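Local coordinates for Phikz039 (Pseudomonas phage phikz, PDB 3ZBQ), which is a phage-encoded member of the tubulin family, PhuZ, whose chain folds into a nucleotide-binding domain that holds GDP and a tubulin-like C-terminal domain, at residues A[115-118]-A[119-123]; A[185-188]-A[189-193]; A[208-211]-A[212-215]; A[296-299]-A[300-303]. One frame throughout, in Å; residues are numbered along the deposited sequence.

In the fold
Along the chain the four interactions follow in series. Interaction 1 is the end of helix 109-122, interaction 2 the end of helix 175-192, and interaction 3 the turn that finishes helix 202-209; their centres are about 17 to 21 Å apart. Of the four, only interactions 2 and 3 touch: Phe193 and Leu192 pack on Trp208, so the end of helix 175-192 packs against helix 202-209, which follows it in the chain. All three pack on the one mixed sheet that runs through the chain. Interaction 4, about 34 to 39 Å from the others, centre to centre, ties the outlying helix 284-304 back to helix 138-158.

Interaction 1 (A[115-118]-A[119-123])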
ATOM      1  N   SER A 115      -5.201  -1.098  -8.242  1.00  7.32           N
ATOM      2  CA  SER A 115      -5.729  -1.812  -9.406  1.00  6.18           C
ATOM      3  C   SER A 115      -5.181  -3.224  -9.499  1.00  6.35           C
ATOM      4  O   SER A 115      -5.913  -4.151  -9.860  1.00  8.34           O
ATOM      5  CB  SER A 115      -5.449  -1.062 -10.707  1.00  7.35           C
ATOM      6  OG  SER A 115      -6.066   0.207 -10.682  1.00  7.48           O
ATOM      7  N   LEU A 116      -3.898  -3.396  -9.183  1.00  6.35           N
ATOM      8  CA  LEU A 116      -3.312  -4.731  -9.151  1.00  7.50           C
ATOM      9  C   LEU A 116      -3.931  -5.557  -8.032  1.00  6.37           C
ATOM     10  O   LEU A 116      -4.241  -6.725  -8.236  1.00  6.78           O
ATOM     11  CB  LEU A 116      -1.789  -4.692  -9.003  1.00  6.90           C
ATOM     12  CG  LEU A 116      -1.005  -4.346 -10.272  1.00 12.71           C
ATOM     13  CD1 LEU A 116       0.428  -3.922  -9.932  1.00 12.84           C
ATOM     14  CD2 LEU A 116      -0.988  -5.519 -11.242  1.00 10.64           C
ATOM     15  N   VAL A 117      -4.123  -4.953  -6.861  1.00  5.90           N
ATOM     16  CA  VAL A 117      -4.746  -5.674  -5.742  1.00  6.41           C
ATOM     17  C   VAL A 117      -6.128  -6.166  -6.140  1.00  7.44           C
ATOM     18  O   VAL A 117      -6.498  -7.320  -5.881  1.00  6.66           O
ATOM     19  CB  VAL A 117      -4.871  -4.788  -4.492  1.00  6.40           C
ATOM     20  CG1 VAL A 117      -5.612  -5.546  -3.382  1.00  7.34           C
ATOM     21  CG2 VAL A 117      -3.504  -4.383  -4.005  1.00  6.09           C
ATOM     22  N   SER A 118      -6.891  -5.291  -6.785  1.00  4.61           N
ATOM     23  CA  SER A 118      -8.238  -5.640  -7.215  1.00  7.44           C
ATOM     24  C   SER A 118      -8.222  -6.804  -8.201  1.00  9.14           C
ATOM     25  O   SER A 118      -8.971  -7.773  -8.049  1.00  7.53           O
ATOM     26  CB  SER A 118      -8.939  -4.437  -7.842  1.00  8.61           C
ATOM     27  OG  SER A 118     -10.286  -4.763  -8.133  1.00  8.22           O
ATOM     28  N   HIS A 119      -7.356  -6.706  -9.202  1.00  7.78           N
ATOM     29  CA  HIS A 119      -7.242  -7.751 -10.212  1.00  8.89           C
ATOM     30  C   HIS A 119      -6.820  -9.061  -9.566  1.00  9.65           C
ATOM     31  O   HIS A 119      -7.413 -10.105  -9.825  1.00 10.99           O
ATOM     32  CB  HIS A 119      -6.228  -7.363 -11.286  1.00  9.18           C
ATOM     33  CG  HIS A 119      -6.119  -8.361 -12.394  1.00 11.88           C
ATOM     34  ND1 HIS A 119      -6.845  -8.252 -13.560  1.00 13.05           N
ATOM     35  CD2 HIS A 119      -5.392  -9.498 -12.503  1.00 11.77           C
ATOM     36  CE1 HIS A 119      -6.558  -9.274 -14.349  1.00 13.65           C
ATOM     37  NE2 HIS A 119      -5.682 -10.044 -13.731  1.00 14.09           N
ATOM     38  N   LEU A 120      -5.790  -9.005  -8.728  1.00  5.88           N
ATOM     39  CA  LEU A 120      -5.280 -10.222  -8.090  1.00  9.06           C
ATOM     40  C   LEU A 120      -6.332 -10.867  -7.194  1.00  9.38           C
ATOM     41  O   LEU A 120      -6.486 -12.091  -7.178  1.00  7.80           O
ATOM     42  CB  LEU A 120      -4.022  -9.918  -7.274  1.00  8.18           C
ATOM     43  CG  LEU A 120      -2.753  -9.478  -7.999  1.00 12.52           C
ATOM     44  CD1 LEU A 120      -1.835  -8.752  -7.024  1.00 15.09           C
ATOM     45  CD2 LEU A 120      -2.029 -10.652  -8.605  1.00 14.80           C
ATOM     46  N   GLN A 121      -7.046 -10.045  -6.427  1.00  8.03           N
ATOM     47  CA  GLN A 121      -8.044 -10.568  -5.502  1.00  8.71           C
ATOM     48  C   GLN A 121      -9.236 -11.174  -6.232  1.00 11.19           C
ATOM     49  O   GLN A 121      -9.804 -12.176  -5.785  1.00  7.77           O
ATOM     50  CB  GLN A 121      -8.451  -9.508  -4.462  1.00  8.15           C
ATOM     51  CG  GLN A 121      -7.305  -9.243  -3.485  1.00  6.98           C
ATOM     52  CD  GLN A 121      -7.710  -8.564  -2.200  1.00  5.97           C
ATOM     53  OE1 GLN A 121      -6.996  -8.672  -1.198  1.00  6.88           O
ATOM     54  NE2 GLN A 121      -8.827  -7.834  -2.217  1.00  5.97           N
ATOM     55  N   GLN A 122      -9.586 -10.602  -7.379  1.00  8.49           N
ATOM     56  CA  GLN A 122     -10.628 -11.200  -8.213  1.00 11.23           C
ATOM     57  C   GLN A 122     -10.217 -12.565  -8.772  1.00 12.19           C
ATOM     58  O   GLN A 122     -11.076 -13.374  -9.116  1.00 16.87           O
ATOM     59  CB  GLN A 122     -11.035 -10.246  -9.340  1.00 10.34           C
ATOM     60  CG  GLN A 122     -11.780  -9.013  -8.843  1.00  9.69           C
ATOM     61  CD  GLN A 122     -11.998  -7.996  -9.940  1.00 17.35           C
ATOM     62  OE1 GLN A 122     -11.586  -6.843  -9.824  1.00 18.18           O
ATOM     63  NE2 GLN A 122     -12.642  -8.420 -11.020  1.00 22.78           N
ATOM     64  N   GLN A 123      -8.912 -12.821  -8.858  1.00 11.58           N
ATOM     65  CA  GLN A 123      -8.408 -14.140  -9.277  1.00 10.79           C
ATOM     66  C   GLN A 123      -8.295 -15.120  -8.107  1.00 12.94           C
ATOM     67  O   GLN A 123      -7.889 -16.263  -8.298  1.00 15.20           O
ATOM     68  CB  GLN A 123      -7.025 -14.033  -9.944  1.00 11.61           C
ATOM     69  CG  GLN A 123      -6.882 -12.937 -10.960  1.00 17.21           C
ATOM     70  CD  GLN A 123      -7.957 -12.977 -12.006  1.00 22.73           C
ATOM     71  OE1 GLN A 123      -8.316 -14.048 -12.497  1.00 31.69           O
ATOM     72  NE2 GLN A 123      -8.489 -11.804 -12.357  1.00 25.36           N
TER
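The last two turns of helix 109-122, the crossover helix between parallel strands 97-103 and 127-133, bring Ser118 and Gln122 together on one flank. Ser118 OG donates to Gln122 OE1 at 3.0 Å, lying in the plane of the amide carbonyl. With OG anti to the backbone N (chi1 -174°), the hydroxyl swings beside its own carbonyl carbon and faces the next turn, where the extended glutamine chain delivers its oxygen. A short hydroxyl and a long amide thus span one turn, alongside the backbone bond from Gln122 N to Ser118 O (3.0 Å).

The next flank belongs to the buried side of this beta-alpha-beta unit. Val117 and Gln121 run side by side, Val117 CG1 resting 3.9 Å from Gln121 CD, and both side chains touch Val127 of the following strand. The beta-branched valine suits the apolar layer against the sheet; the glutamine lends its aliphatic stem to that layer while its NE2 reaches Ser158 OG. Leu120, also on Val127, lays its CG 3.1 Å from Leu116 O, and that oxygen accepts the nearly straight bond from Leu120 N at 2.8 Å. Further on, Gln123 NE2 folds back to His119 O at 3.2 Å, passing over one face of the His119 imidazole toward its rim.

Interaction 2 (A[185-188]-A[189-193]); sequences VLNA and LVILF
Val185 and Leu189 form the apolar heart of this contact, one turn apart near the end of helix 175-192. The two side chains lie side by side and point the same way, and Val185 CG1 meets Leu189 CD1 at 3.8 Å. Leu189 CG stands anti to its carbonyl carbon (chi1 -75°), which carries its branch back along the helix to the valine methyl. Leu189 also packs on Ile99 and Phe278, and Leu186 on Ile99, Val101 and Phe11, so the helix presses onto strands from both halves of the large sheet. Ala188 is small enough to let the helix sit near Met276 and Phe278 of strand 275-281.

On the partly exposed flank the packing becomes mixed. The Asn187 amide slants across the end of Ile191, Asn187 OD1 lying 3.9 Å from Ile191 CD1, a van der Waals approach of an amide oxygen to a methyl. Val190 CG2 comes to 3.2 Å from Leu186 O, close to the backbone of the preceding turn.

The N-H groups of 189-192 bond to the carbonyl oxygens four residues back, as in a regular alpha-helix. Leu189 N reaches Val185 O at 2.8 Å; Ile191 N to Asn187 O is longer, 3.2 Å, yet remains straight. Beyond them, Ile191 O is taken by His197 NE2.

Since the carbonyls of 185-188 are satisfied within the helix, branched aliphatic side chains can fill the interface with the sheet without bringing polar groups into it, and the one amide stays on the flank less deeply buried.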
ATOM      1  N   VAL A 185       9.037  -4.294   7.828  1.00  6.25           N
ATOM      2  CA  VAL A 185       7.784  -4.992   7.550  1.00  6.10           C
ATOM      3  C   VAL A 185       7.927  -5.954   6.367  1.00  7.01           C
ATOM      4  O   VAL A 185       7.502  -7.102   6.447  1.00  7.84           O
ATOM      5  CB  VAL A 185       6.622  -3.999   7.309  1.00  7.06           C
ATOM      6  CG1 VAL A 185       5.425  -4.700   6.678  1.00  7.63           C
ATOM      7  CG2 VAL A 185       6.225  -3.309   8.618  1.00  6.03           C
ATOM      8  N   LEU A 186       8.532  -5.482   5.278  1.00  6.03           N
ATOM      9  CA  LEU A 186       8.730  -6.318   4.089  1.00  5.95           C
ATOM     10  C   LEU A 186       9.582  -7.540   4.425  1.00  7.87           C
ATOM     11  O   LEU A 186       9.264  -8.678   4.034  1.00  8.17           O
ATOM     12  CB  LEU A 186       9.364  -5.495   2.959  1.00  7.58           C
ATOM     13  CG  LEU A 186       8.463  -4.426   2.353  1.00  7.77           C
ATOM     14  CD1 LEU A 186       9.235  -3.570   1.351  1.00  6.31           C
ATOM     15  CD2 LEU A 186       7.257  -5.075   1.690  1.00  5.17           C
ATOM     16  N   ASN A 187      10.646  -7.323   5.188  1.00  6.98           N
ATOM     17  CA  ASN A 187      11.459  -8.441   5.641  1.00  8.12           C
ATOM     18  C   ASN A 187      10.652  -9.440   6.455  1.00  8.32           C
ATOM     19  O   ASN A 187      10.774 -10.653   6.267  1.00  8.70           O
ATOM     20  CB  ASN A 187      12.646  -7.953   6.464  1.00 10.64           C
ATOM     21  CG  ASN A 187      13.541  -9.087   6.899  1.00 18.82           C
ATOM     22  OD1 ASN A 187      13.768  -9.297   8.094  1.00 28.58           O
ATOM     23  ND2 ASN A 187      14.042  -9.848   5.927  1.00 27.13           N
ATOM     24  N   ALA A 188       9.830  -8.938   7.369  1.00  6.90           N
ATOM     25  CA  ALA A 188       9.052  -9.834   8.225  1.00  6.88           C
ATOM     26  C   ALA A 188       8.052 -10.621   7.389  1.00  7.92           C
ATOM     27  O   ALA A 188       7.874 -11.828   7.579  1.00  6.86           O
ATOM     28  CB  ALA A 188       8.340  -9.045   9.309  1.00  4.93           C
ATOM     29  N   LEU A 189       7.394  -9.933   6.463  1.00  7.49           N
ATOM     30  CA  LEU A 189       6.403 -10.564   5.600  1.00  7.37           C
ATOM     31  C   LEU A 189       7.015 -11.657   4.726  1.00  7.90           C
ATOM     32  O   LEU A 189       6.456 -12.757   4.608  1.00  8.07           O
ATOM     33  CB  LEU A 189       5.701  -9.501   4.744  1.00  6.70           C
ATOM     34  CG  LEU A 189       4.670  -8.637   5.487  1.00  5.78           C
ATOM     35  CD1 LEU A 189       4.094  -7.573   4.547  1.00  5.72           C
ATOM     36  CD2 LEU A 189       3.550  -9.497   6.090  1.00  6.99           C
ATOM     37  N   VAL A 190       8.164 -11.362   4.123  1.00  6.95           N
ATOM     38  CA  VAL A 190       8.860 -12.360   3.310  1.00  6.97           C
ATOM     39  C   VAL A 190       9.154 -13.628   4.125  1.00  6.25           C
ATOM     40  O   VAL A 190       8.948 -14.745   3.639  1.00  8.50           O
ATOM     41  CB  VAL A 190      10.147 -11.782   2.697  1.00  9.53           C
ATOM     42  CG1 VAL A 190      11.002 -12.889   2.124  1.00 13.78           C
ATOM     43  CG2 VAL A 190       9.799 -10.760   1.613  1.00  8.14           C
ATOM     44  N   ILE A 191       9.628 -13.462   5.359  1.00  6.01           N
ATOM     45  CA  ILE A 191       9.828 -14.610   6.262  1.00  5.82           C
ATOM     46  C   ILE A 191       8.513 -15.353   6.531  1.00  8.99           C
ATOM     47  O   ILE A 191       8.447 -16.598   6.428  1.00  7.57           O
ATOM     48  CB  ILE A 191      10.459 -14.165   7.614  1.00  8.70           C
ATOM     49  CG1 ILE A 191      11.885 -13.642   7.407  1.00  8.54           C
ATOM     50  CG2 ILE A 191      10.460 -15.309   8.633  1.00  7.44           C
ATOM     51  CD1 ILE A 191      12.481 -12.983   8.637  1.00 10.59           C
ATOM     52  N   LEU A 192       7.466 -14.610   6.893  1.00  7.45           N
ATOM     53  CA  LEU A 192       6.163 -15.227   7.171  1.00  5.95           C
ATOM     54  C   LEU A 192       5.699 -16.111   6.024  1.00  6.62           C
ATOM     55  O   LEU A 192       5.180 -17.209   6.243  1.00  7.56           O
ATOM     56  CB  LEU A 192       5.089 -14.167   7.455  1.00  7.09           C
ATOM     57  CG  LEU A 192       3.682 -14.729   7.724  1.00  7.40           C
ATOM     58  CD1 LEU A 192       3.687 -15.624   8.973  1.00  6.88           C
ATOM     59  CD2 LEU A 192       2.637 -13.610   7.860  1.00  7.38           C
ATOM     60  N   PHE A 193       5.930 -15.644   4.802  1.00  5.01           N
ATOM     61  CA  PHE A 193       5.408 -16.301   3.605  1.00  6.35           C
ATOM     62  C   PHE A 193       6.380 -17.302   2.964  1.00  5.81           C
ATOM     63  O   PHE A 193       6.089 -17.849   1.898  1.00  7.52           O
ATOM     64  CB  PHE A 193       5.061 -15.234   2.551  1.00  5.47           C
ATOM     65  CG  PHE A 193       3.969 -14.274   2.960  1.00  5.15           C
ATOM     66  CD1 PHE A 193       2.968 -14.649   3.843  1.00  7.08           C
ATOM     67  CD2 PHE A 193       3.937 -12.984   2.421  1.00  4.12           C
ATOM     68  CE1 PHE A 193       1.956 -13.758   4.203  1.00  5.33           C
ATOM     69  CE2 PHE A 193       2.920 -12.087   2.771  1.00  4.28           C
ATOM     70  CZ  PHE A 193       1.932 -12.468   3.656  1.00  5.31           C
TER

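Interaction 3 (A[208-211]-A[212-215])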
ATOM      1  N   TRP A 208      -5.850 -17.035   6.802  1.00  5.07           N
ATOM      2  CA  TRP A 208      -5.508 -15.937   7.697  1.00  4.29           C
ATOM      3  C   TRP A 208      -5.860 -14.626   6.975  1.00  5.10           C
ATOM      4  O   TRP A 208      -6.519 -13.743   7.532  1.00  4.80           O
ATOM      5  CB  TRP A 208      -4.011 -16.003   8.076  1.00  4.01           C
ATOM      6  CG  TRP A 208      -3.439 -14.681   8.553  1.00  4.71           C
ATOM      7  CD1 TRP A 208      -3.637 -14.087   9.774  1.00  4.35           C
ATOM      8  CD2 TRP A 208      -2.601 -13.782   7.803  1.00  5.49           C
ATOM      9  NE1 TRP A 208      -2.961 -12.876   9.822  1.00  5.54           N
ATOM     10  CE2 TRP A 208      -2.319 -12.678   8.632  1.00  5.31           C
ATOM     11  CE3 TRP A 208      -2.052 -13.821   6.514  1.00  5.25           C
ATOM     12  CZ2 TRP A 208      -1.517 -11.603   8.199  1.00  4.89           C
ATOM     13  CZ3 TRP A 208      -1.257 -12.748   6.091  1.00  3.99           C
ATOM     14  CH2 TRP A 208      -0.995 -11.667   6.934  1.00  5.24           C
ATOM     15  N   ALA A 209      -5.476 -14.538   5.711  1.00  3.49           N
ATOM     16  CA  ALA A 209      -5.722 -13.337   4.914  1.00  4.96           C
ATOM     17  C   ALA A 209      -7.186 -13.263   4.471  1.00  6.78           C
ATOM     18  O   ALA A 209      -7.782 -12.187   4.436  1.00  5.68           O
ATOM     19  CB  ALA A 209      -4.796 -13.321   3.709  1.00  6.91           C
ATOM     20  N   HIS A 210      -7.762 -14.412   4.128  1.00  5.94           N
ATOM     21  CA  HIS A 210      -9.145 -14.480   3.644  1.00  6.39           C
ATOM     22  C   HIS A 210     -10.101 -14.944   4.747  1.00  6.25           C
ATOM     23  O   HIS A 210     -10.896 -15.868   4.555  1.00  7.55           O
ATOM     24  CB  HIS A 210      -9.242 -15.413   2.422  1.00  7.49           C
ATOM     25  CG  HIS A 210      -8.492 -14.911   1.232  1.00  6.76           C
ATOM     26  ND1 HIS A 210      -8.210 -15.706   0.138  1.00  6.63           N
ATOM     27  CD2 HIS A 210      -7.951 -13.700   0.962  1.00  5.56           C
ATOM     28  CE1 HIS A 210      -7.541 -15.000  -0.754  1.00  6.59           C
ATOM     29  NE2 HIS A 210      -7.369 -13.777  -0.279  1.00  5.29           N
ATOM     30  N   PHE A 211     -10.007 -14.297   5.902  1.00  7.45           N
ATOM     31  CA  PHE A 211     -10.786 -14.662   7.087  1.00  7.37           C
ATOM     32  C   PHE A 211     -12.293 -14.482   6.876  1.00  7.92           C
ATOM     33  O   PHE A 211     -13.101 -15.005   7.639  1.00  7.73           O
ATOM     34  CB  PHE A 211     -10.338 -13.781   8.253  1.00  4.95           C
ATOM     35  CG  PHE A 211     -10.359 -12.319   7.913  1.00  5.04           C
ATOM     36  CD1 PHE A 211     -11.535 -11.582   8.038  1.00  8.00           C
ATOM     37  CD2 PHE A 211      -9.233 -11.699   7.401  1.00  7.22           C
ATOM     38  CE1 PHE A 211     -11.569 -10.229   7.683  1.00  7.84           C
ATOM     39  CE2 PHE A 211      -9.263 -10.359   7.045  1.00  5.32           C
ATOM     40  CZ  PHE A 211     -10.434  -9.629   7.196  1.00  8.17           C
ATOM     41  N   HIS A 212     -12.665 -13.720   5.853  1.00  6.87           N
ATOM     42  CA  HIS A 212     -14.071 -13.441   5.582  1.00  6.61           C
ATOM     43  C   HIS A 212     -14.800 -14.706   5.130  1.00  9.72           C
ATOM     44  O   HIS A 212     -16.033 -14.758   5.146  1.00 10.01           O
ATOM     45  CB  HIS A 212     -14.191 -12.346   4.519  1.00  7.43           C
ATOM     46  CG  HIS A 212     -13.691 -12.770   3.174  1.00  7.70           C
ATOM     47  ND1 HIS A 212     -12.362 -13.042   2.926  1.00  6.04           N
ATOM     48  CD2 HIS A 212     -14.344 -12.981   2.009  1.00  6.56           C
ATOM     49  CE1 HIS A 212     -12.216 -13.397   1.661  1.00  5.75           C
ATOM     50  NE2 HIS A 212     -13.405 -13.371   1.085  1.00  9.99           N
ATOM     51  N   LYS A 213     -14.036 -15.731   4.746  1.00  9.79           N
ATOM     52  CA  LYS A 213     -14.607 -16.993   4.284  1.00 10.52           C
ATOM     53  C   LYS A 213     -15.284 -17.738   5.430  1.00 11.55           C
ATOM     54  O   LYS A 213     -16.127 -18.607   5.202  1.00 10.72           O
ATOM     55  CB  LYS A 213     -13.517 -17.895   3.683  1.00  9.28           C
ATOM     56  CG  LYS A 213     -12.992 -17.478   2.308  1.00  7.79           C
ATOM     57  CD  LYS A 213     -11.591 -18.063   2.058  1.00 10.27           C
ATOM     58  CE  LYS A 213     -11.616 -19.574   1.840  1.00 12.00           C
ATOM     59  NZ  LYS A 213     -10.255 -20.086   1.463  1.00 10.66           N
ATOM     60  N   HIS A 214     -14.921 -17.389   6.662  1.00  9.31           N
ATOM     61  CA  HIS A 214     -15.302 -18.190   7.821  1.00 11.13           C
ATOM     62  C   HIS A 214     -15.962 -17.390   8.932  1.00 10.24           C
ATOM     63  O   HIS A 214     -16.362 -17.952   9.952  1.00 12.07           O
ATOM     64  CB  HIS A 214     -14.061 -18.921   8.351  1.00  8.73           C
ATOM     65  CG  HIS A 214     -13.344 -19.689   7.291  1.00  8.95           C
ATOM     66  ND1 HIS A 214     -12.022 -19.474   6.976  1.00  9.51           N
ATOM     67  CD2 HIS A 214     -13.787 -20.641   6.434  1.00  7.44           C
ATOM     68  CE1 HIS A 214     -11.673 -20.273   5.983  1.00  9.65           C
ATOM     69  NE2 HIS A 214     -12.725 -20.996   5.640  1.00  7.96           N
ATOM     70  N   HIS A 215     -16.073 -16.079   8.740  1.00 11.01           N
ATOM     71  CA  HIS A 215     -16.619 -15.228   9.790  1.00 13.16           C
ATOM     72  C   HIS A 215     -17.576 -14.197   9.236  1.00 15.37           C
ATOM     73  O   HIS A 215     -17.387 -13.688   8.135  1.00 13.16           O
ATOM     74  CB  HIS A 215     -15.496 -14.530  10.571  1.00  9.66           C
ATOM     75  CG  HIS A 215     -14.497 -15.479  11.152  1.00 13.01           C
ATOM     76  ND1 HIS A 215     -14.764 -16.253  12.266  1.00 11.55           N
ATOM     77  CD2 HIS A 215     -13.243 -15.809  10.759  1.00  7.71           C
ATOM     78  CE1 HIS A 215     -13.715 -17.006  12.537  1.00  8.40           C
ATOM     79  NE2 HIS A 215     -12.777 -16.758  11.636  1.00  9.56           N
TER
HETATM   80  O   HOH W   1      -9.304 -18.193  -0.548  1.00 10.59           O
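His210 and Lys213 meet across the short 3-10 turn that follows helix 202-209 in the tubulin-like C-terminal domain, where His210 is the first residue to leave helical geometry.

Two backbone bonds shape the turn. Lys213 N donates to His210 O at 3.1 Å and His214 N to Phe211 O at 3.2 Å, each spanning three residues as a 3-10 helix requires. Both donors stand above the acceptor's carbonyl plane, away from its lone pairs, though the N-H directions remain straight.

Van der Waals contacts follow from this tight winding. Lys213 CD rests 3.6 Å from His210 CB, the lysine stem lying beside the histidine before it bends at chi3. His212 turns its ring back along the chain: with CG between its backbone N and carbonyl carbon (chi1 66°), CE1 comes to 3.7 Å from His210 CB. The two histidine side chains run alongside each other, but their rings meet obliquely, planes 75° apart. Phe211, large and apolar, fills a buried place against Ile240, Ile280 and Val222 of the sheet, while exposed His214 lays one ring face over Lys213 CB.

Polar ends are joined through water and outside partners. Lys213 NZ gives a hydrogen bond to a water at 2.9 Å and also reaches Asn207 OD1; His215 NE2 bonds to Thr260 OG1, which ties the end of the turn to strand 260-265. His210 NE2 makes a weak hydrogen bond to Glu125 O. The same water lies in the plane of the His210 ring at its edge, 2.8 Å from His210 ND1.

Interaction 4 (A[296-299]-A[300-303]); sequences REMM and NRAK
Arg296 NH1 is gripped by two groups, Asn300 OD1 at 2.9 Å and, through a salt bridge, Asp138 of helix 138-158. The asparagine oxygen lies in the guanidinium plane at its edge, but the donor stands above the amide's carbonyl plane, 38° out of it, so the bond misses the lone-pair direction. A bend at chi2 (52°) brings Arg296 CD to 3.3 Å from Asn300 ND2, and a second at chi3 turns the guanidinium back to OD1, setting the two flat groups 42° apart. Asn300, short and polar, suits an exposed site one turn on, where its N also bonds to Arg296 O at 2.9 Å.

On another side of helix 284-304, facing solvent at Met298 and Arg301, Arg301 folds back over Met298. One guanidinium face lies on Met298 CA, and Met298 CG is 3.9 Å from Arg301 NH1.

Lys303 NZ approaches Arg296 NH1 to 4.1 Å, yet both cations serve the same carboxylate, since Lys303 also forms a salt bridge to Asp138. Gathered round one acid, the two charges are probably balanced in part, and together they fasten this end of the long C-terminal helix to the start of helix 138-158.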
ATOM      1  N   ARG A 296      -8.214  17.522   6.274  1.00  9.98           N
ATOM      2  CA  ARG A 296      -9.104  18.094   5.266  1.00 13.30           C
ATOM      3  C   ARG A 296      -9.862  19.302   5.821  1.00 15.12           C
ATOM      4  O   ARG A 296     -10.016  20.321   5.130  1.00 12.02           O
ATOM      5  CB  ARG A 296     -10.061  17.019   4.729  1.00 11.67           C
ATOM      6  CG  ARG A 296     -11.209  17.523   3.856  1.00  9.98           C
ATOM      7  CD  ARG A 296     -10.733  18.420   2.690  1.00 11.07           C
ATOM      8  NE  ARG A 296      -9.651  17.836   1.891  1.00 12.63           N
ATOM      9  CZ  ARG A 296      -8.881  18.536   1.057  1.00 14.73           C
ATOM     10  NH1 ARG A 296      -9.074  19.840   0.923  1.00 15.70           N
ATOM     11  NH2 ARG A 296      -7.914  17.940   0.363  1.00 12.41           N
ATOM     12  N   GLU A 297     -10.323  19.203   7.067  1.00 12.38           N
ATOM     13  CA  GLU A 297     -10.999  20.339   7.707  1.00 18.48           C
ATOM     14  C   GLU A 297     -10.087  21.559   7.834  1.00 16.15           C
ATOM     15  O   GLU A 297     -10.521  22.693   7.609  1.00 21.60           O
ATOM     16  CB  GLU A 297     -11.596  19.939   9.063  1.00 17.36           C
ATOM     17  CG  GLU A 297     -12.770  18.982   8.911  1.00 23.87           C
ATOM     18  CD  GLU A 297     -13.291  18.438  10.228  1.00 33.10           C
ATOM     19  OE1 GLU A 297     -12.664  18.691  11.281  1.00 36.39           O
ATOM     20  OE2 GLU A 297     -14.334  17.750  10.203  1.00 33.76           O
ATOM     21  N   MET A 298      -8.819  21.335   8.165  1.00 16.03           N
ATOM     22  CA  MET A 298      -7.851  22.435   8.183  1.00 17.69           C
ATOM     23  C   MET A 298      -7.625  23.016   6.784  1.00 18.17           C
ATOM     24  O   MET A 298      -7.613  24.238   6.604  1.00 17.18           O
ATOM     25  CB  MET A 298      -6.511  21.979   8.761  1.00 20.35           C
ATOM     26  CG  MET A 298      -6.570  21.495  10.195  1.00 29.48           C
ATOM     27  SD  MET A 298      -5.032  20.661  10.653  1.00 39.47           S
ATOM     28  CE  MET A 298      -3.841  21.909  10.162  1.00 28.92           C
ATOM     29  N   MET A 299      -7.436  22.141   5.799  1.00 13.90           N
ATOM     30  CA  MET A 299      -7.157  22.573   4.427  1.00 15.26           C
ATOM     31  C   MET A 299      -8.304  23.395   3.834  1.00 17.53           C
ATOM     32  O   MET A 299      -8.071  24.435   3.217  1.00 13.80           O
ATOM     33  CB  MET A 299      -6.853  21.365   3.529  1.00 14.86           C
ATOM     34  CG  MET A 299      -6.436  21.727   2.104  1.00 17.07           C
ATOM     35  SD  MET A 299      -4.804  22.513   1.986  1.00 22.02           S
ATOM     36  CE  MET A 299      -3.753  21.249   2.708  1.00 18.75           C
ATOM     37  N   ASN A 300      -9.542  22.940   4.029  1.00 14.46           N
ATOM     38  CA  ASN A 300     -10.699  23.687   3.533  1.00 14.35           C
ATOM     39  C   ASN A 300     -10.834  25.052   4.206  1.00 17.23           C
ATOM     40  O   ASN A 300     -11.169  26.045   3.558  1.00 17.20           O
ATOM     41  CB  ASN A 300     -11.992  22.876   3.677  1.00 17.46           C
ATOM     42  CG  ASN A 300     -12.068  21.717   2.699  1.00 17.76           C
ATOM     43  OD1 ASN A 300     -11.269  21.621   1.763  1.00 16.56           O
ATOM     44  ND2 ASN A 300     -13.034  20.824   2.915  1.00 20.74           N
ATOM     45  N   ARG A 301     -10.548  25.097   5.501  1.00 16.06           N
ATOM     46  CA  ARG A 301     -10.537  26.349   6.254  1.00 20.01           C
ATOM     47  C   ARG A 301      -9.529  27.315   5.618  1.00 20.76           C
ATOM     48  O   ARG A 301      -9.842  28.481   5.325  1.00 17.98           O
ATOM     49  CB  ARG A 301     -10.145  26.049   7.702  1.00 24.40           C
ATOM     50  CG  ARG A 301     -10.527  27.088   8.745  1.00 33.98           C
ATOM     51  CD  ARG A 301     -10.015  26.650  10.130  1.00 34.49           C
ATOM     52  NE  ARG A 301     -10.363  25.258  10.430  1.00 34.92           N
ATOM     53  CZ  ARG A 301      -9.553  24.381  11.025  1.00 39.91           C
ATOM     54  NH1 ARG A 301      -8.328  24.743  11.397  1.00 35.53           N
ATOM     55  NH2 ARG A 301      -9.966  23.133  11.246  1.00 31.16           N
ATOM     56  N   ALA A 302      -8.319  26.815   5.383  1.00 14.31           N
ATOM     57  CA  ALA A 302      -7.253  27.633   4.809  1.00 17.79           C
ATOM     58  C   ALA A 302      -7.611  28.127   3.412  1.00 18.30           C
ATOM     59  O   ALA A 302      -7.440  29.311   3.103  1.00 16.66           O
ATOM     60  CB  ALA A 302      -5.961  26.858   4.774  1.00 16.79           C
ATOM     61  N   LYS A 303      -8.089  27.213   2.570  1.00 15.27           N
ATOM     62  CA  LYS A 303      -8.554  27.554   1.225  1.00 18.97           C
ATOM     63  C   LYS A 303      -9.552  28.695   1.248  1.00 20.72           C
ATOM     64  O   LYS A 303      -9.366  29.711   0.574  1.00 20.63           O
ATOM     65  CB  LYS A 303      -9.257  26.359   0.593  1.00 16.77           C
ATOM     66  CG  LYS A 303      -8.363  25.299  -0.001  1.00 21.78           C
ATOM     67  CD  LYS A 303      -9.254  24.151  -0.469  1.00 24.34           C
ATOM     68  CE  LYS A 303      -8.552  23.258  -1.443  1.00 26.30           C
ATOM     69  NZ  LYS A 303      -9.525  22.431  -2.203  1.00 25.90           N
TER